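Local coordinates for universal stress protein MT1672 (Mycobacterium tuberculosis, PDB 1TQ8) that is of uncharacterised function but belongs to the universal stress protein A family, whose members commonly take part in stress responses and in some cases bind nucleotides, at residues 34-39 and 150-155. Residues are numbered along the deposited sequence; the frame is centred on the assembly and turned at random.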
ATOM      1  N   VAL A  34      21.617  -3.357   2.572  1.00 38.48           N
ATOM      2  CA  VAL A  34      22.716  -2.751   3.303  1.00 38.53           C
ATOM      3  C   VAL A  34      23.816  -2.409   2.298  1.00 39.59           C
ATOM      4  O   VAL A  34      24.353  -1.305   2.317  1.00 39.28           O
ATOM      5  CB  VAL A  34      23.262  -3.718   4.371  1.00 38.57           C
ATOM      6  CG1 VAL A  34      24.527  -3.159   4.987  1.00 35.76           C
ATOM      7  CG2 VAL A  34      22.207  -3.941   5.446  1.00 37.91           C
ATOM      8  N   ASP A  35      24.132  -3.349   1.410  1.00 40.44           N
ATOM      9  CA  ASP A  35      25.158  -3.121   0.399  1.00 42.66           C
ATOM     10  C   ASP A  35      24.781  -1.920  -0.462  1.00 42.87           C
ATOM     11  O   ASP A  35      25.612  -1.048  -0.718  1.00 43.81           O
ATOM     12  CB  ASP A  35      25.345  -4.345  -0.512  1.00 44.85           C
ATOM     13  CG  ASP A  35      25.923  -5.555   0.218  1.00 47.83           C
ATOM     14  OD1 ASP A  35      26.898  -5.403   0.985  1.00 51.54           O
ATOM     15  OD2 ASP A  35      25.410  -6.674   0.011  1.00 50.70           O
ATOM     16  N   ARG A  36      23.531  -1.864  -0.909  1.00 41.64           N
ATOM     17  CA  ARG A  36      23.109  -0.745  -1.742  1.00 39.90           C
ATOM     18  C   ARG A  36      23.158   0.566  -0.968  1.00 39.53           C
ATOM     19  O   ARG A  36      23.573   1.585  -1.509  1.00 40.21           O
ATOM     20  CB  ARG A  36      21.699  -0.980  -2.290  1.00 40.20           C
ATOM     21  CG  ARG A  36      21.106   0.226  -3.017  1.00 43.31           C
ATOM     22  CD  ARG A  36      21.958   0.646  -4.210  1.00 44.68           C
ATOM     23  NE  ARG A  36      22.115  -0.448  -5.161  1.00 45.37           N
ATOM     24  CZ  ARG A  36      22.896  -0.401  -6.235  1.00 47.99           C
ATOM     25  NH1 ARG A  36      23.596   0.695  -6.498  1.00 47.37           N
ATOM     26  NH2 ARG A  36      22.984  -1.456  -7.042  1.00 47.35           N
ATOM     27  N   ALA A  37      22.740   0.545   0.297  1.00 38.51           N
ATOM     28  CA  ALA A  37      22.761   1.761   1.106  1.00 37.00           C
ATOM     29  C   ALA A  37      24.204   2.206   1.338  1.00 38.10           C
ATOM     30  O   ALA A  37      24.508   3.403   1.368  1.00 36.33           O
ATOM     31  CB  ALA A  37      22.062   1.523   2.442  1.00 35.26           C
ATOM     32  N   ALA A  38      25.090   1.231   1.512  1.00 40.47           N
ATOM     33  CA  ALA A  38      26.506   1.516   1.729  1.00 42.33           C
ATOM     34  C   ALA A  38      27.094   2.161   0.477  1.00 42.98           C
ATOM     35  O   ALA A  38      27.839   3.143   0.565  1.00 43.21           O
ATOM     36  CB  ALA A  38      27.254   0.235   2.057  1.00 41.72           C
ATOM     37  N   GLN A  39      26.739   1.609  -0.681  1.00 42.47           N
ATOM     38  CA  GLN A  39      27.210   2.113  -1.967  1.00 43.73           C
ATOM     39  C   GLN A  39      26.792   3.557  -2.175  1.00 42.89           C
ATOM     40  O   GLN A  39      27.499   4.319  -2.817  1.00 43.59           O
ATOM     41  CB  GLN A  39      26.649   1.254  -3.105  1.00 46.28           C
ATOM     42  CG  GLN A  39      27.131   1.637  -4.509  1.00 53.80           C
ATOM     43  CD  GLN A  39      26.437   2.876  -5.082  1.00 57.65           C
ATOM     44  OE1 GLN A  39      25.207   2.941  -5.150  1.00 59.90           O
ATOM     45  NE2 GLN A  39      27.229   3.854  -5.518  1.00 58.15           N
ATOM     46  N   LYS A 150      11.855  -6.922 -10.749  1.00 49.86           N
ATOM     47  CA  LYS A 150      13.151  -7.142 -10.112  1.00 49.49           C
ATOM     48  C   LYS A 150      13.994  -5.864 -10.178  1.00 48.14           C
ATOM     49  O   LYS A 150      15.146  -5.882 -10.618  1.00 49.20           O
ATOM     50  CB  LYS A 150      13.883  -8.282 -10.812  1.00 50.42           C
ATOM     51  CG  LYS A 150      13.229  -9.646 -10.643  1.00 55.29           C
ATOM     52  CD  LYS A 150      13.710 -10.616 -11.732  1.00 58.52           C
ATOM     53  CE  LYS A 150      13.443 -12.080 -11.374  1.00 58.72           C
ATOM     54  NZ  LYS A 150      14.348 -12.543 -10.276  1.00 59.85           N
ATOM     55  N   VAL A 151      13.412  -4.754  -9.738  1.00 44.94           N
ATOM     56  CA  VAL A 151      14.104  -3.475  -9.775  1.00 43.17           C
ATOM     57  C   VAL A 151      13.921  -2.680  -8.474  1.00 41.82           C
ATOM     58  O   VAL A 151      12.995  -2.922  -7.714  1.00 42.91           O
ATOM     59  CB  VAL A 151      13.601  -2.643 -10.993  1.00 44.00           C
ATOM     60  CG1 VAL A 151      12.140  -2.268 -10.801  1.00 44.04           C
ATOM     61  CG2 VAL A 151      14.462  -1.405 -11.191  1.00 42.77           C
ATOM     62  N   ASP A 152      14.823  -1.743  -8.214  1.00 39.96           N
ATOM     63  CA  ASP A 152      14.740  -0.919  -7.022  1.00 37.42           C
ATOM     64  C   ASP A 152      13.794   0.242  -7.316  1.00 36.61           C
ATOM     65  O   ASP A 152      13.760   0.760  -8.441  1.00 36.42           O
ATOM     66  CB  ASP A 152      16.122  -0.366  -6.651  1.00 35.41           C
ATOM     67  CG  ASP A 152      17.067  -1.430  -6.122  1.00 36.57           C
ATOM     68  OD1 ASP A 152      16.670  -2.613  -6.039  1.00 37.83           O
ATOM     69  OD2 ASP A 152      18.219  -1.078  -5.779  1.00 36.50           O
ATOM     70  N   VAL A 153      13.052   0.662  -6.295  1.00 34.26           N
ATOM     71  CA  VAL A 153      12.101   1.756  -6.427  1.00 32.70           C
ATOM     72  C   VAL A 153      12.442   2.897  -5.479  1.00 32.90           C
ATOM     73  O   VAL A 153      12.736   2.675  -4.305  1.00 34.72           O
ATOM     74  CB  VAL A 153      10.662   1.265  -6.149  1.00 32.06           C
ATOM     75  CG1 VAL A 153       9.677   2.443  -6.183  1.00 29.61           C
ATOM     76  CG2 VAL A 153      10.270   0.222  -7.195  1.00 29.19           C
ATOM     77  N   LEU A 154      12.389   4.121  -5.993  1.00 31.50           N
ATOM     78  CA  LEU A 154      12.722   5.295  -5.204  1.00 31.21           C
ATOM     79  C   LEU A 154      11.599   6.316  -5.178  1.00 31.47           C
ATOM     80  O   LEU A 154      11.167   6.793  -6.223  1.00 32.92           O
ATOM     81  CB  LEU A 154      13.978   5.945  -5.776  1.00 32.57           C
ATOM     82  CG  LEU A 154      14.402   7.265  -5.136  1.00 33.60           C
ATOM     83  CD1 LEU A 154      14.753   7.027  -3.672  1.00 27.09           C
ATOM     84  CD2 LEU A 154      15.606   7.836  -5.901  1.00 30.00           C
ATOM     85  N   ILE A 155      11.129   6.648  -3.979  1.00 31.51           N
ATOM     86  CA  ILE A 155      10.060   7.625  -3.820  1.00 32.35           C
ATOM     87  C   ILE A 155      10.684   8.932  -3.356  1.00 33.38           C
ATOM     88  O   ILE A 155      11.328   8.982  -2.309  1.00 33.28           O
ATOM     89  CB  ILE A 155       9.009   7.157  -2.780  1.00 33.01           C
ATOM     90  CG1 ILE A 155       8.396   5.824  -3.219  1.00 33.64           C
ATOM     91  CG2 ILE A 155       7.918   8.202  -2.638  1.00 27.95           C
ATOM     92  CD1 ILE A 155       7.447   5.233  -2.215  1.00 33.50           C
TER
HETATM   93  O   HOH W   1      20.392  -2.543  -5.651  1.00 43.56           O
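R36, on helix 28-41, and D152, on the C-terminal strand 152-156, carry the contact: their CA atoms, the nearest pair between 34-39 and 150-155, lie 9.9 Å apart. K150, with positive phi, is the C' residue of a Schellman motif ending helix 141-148, and two residues later the chain pairs in a parallel ladder with a strand of the second subunit, so that the sheet runs on into that chain.

Both side chains set out toward the other segment. R36 leaves the helix with CG anti to its N (chi1 172°), then bends at chi2 and chi3, which brings NE rather than the guanidinium tip nearest the aspartate. NE lies 4.0 Å from D152 OD2, a long salt bridge in which the oxygen stands well out of the guanidinium plane and no N-H aims at it. The two flat groups are turned 79° apart. A water makes the directed link: it accepts from R36 NE at 2.8 Å and donates to D152 OD2 at 2.6 Å. Nearly one turn further along the helix, Q39 OE1 takes a weak hydrogen bond from R36 NH1 (3.1 Å, 130°).

The strongest polar partners of both residues come from the second subunit, S15 O for R36 NH1 and Y17 OH for D152 OD2; its Y17 also makes a cation-pi contact with R36, and its H157 ND1 bonds to D152 OD1. Within the contact itself, the buried opposite charges probably offset one another, with the water supplying the directed hydrogen bonds that the long, out-of-plane salt bridge lacks.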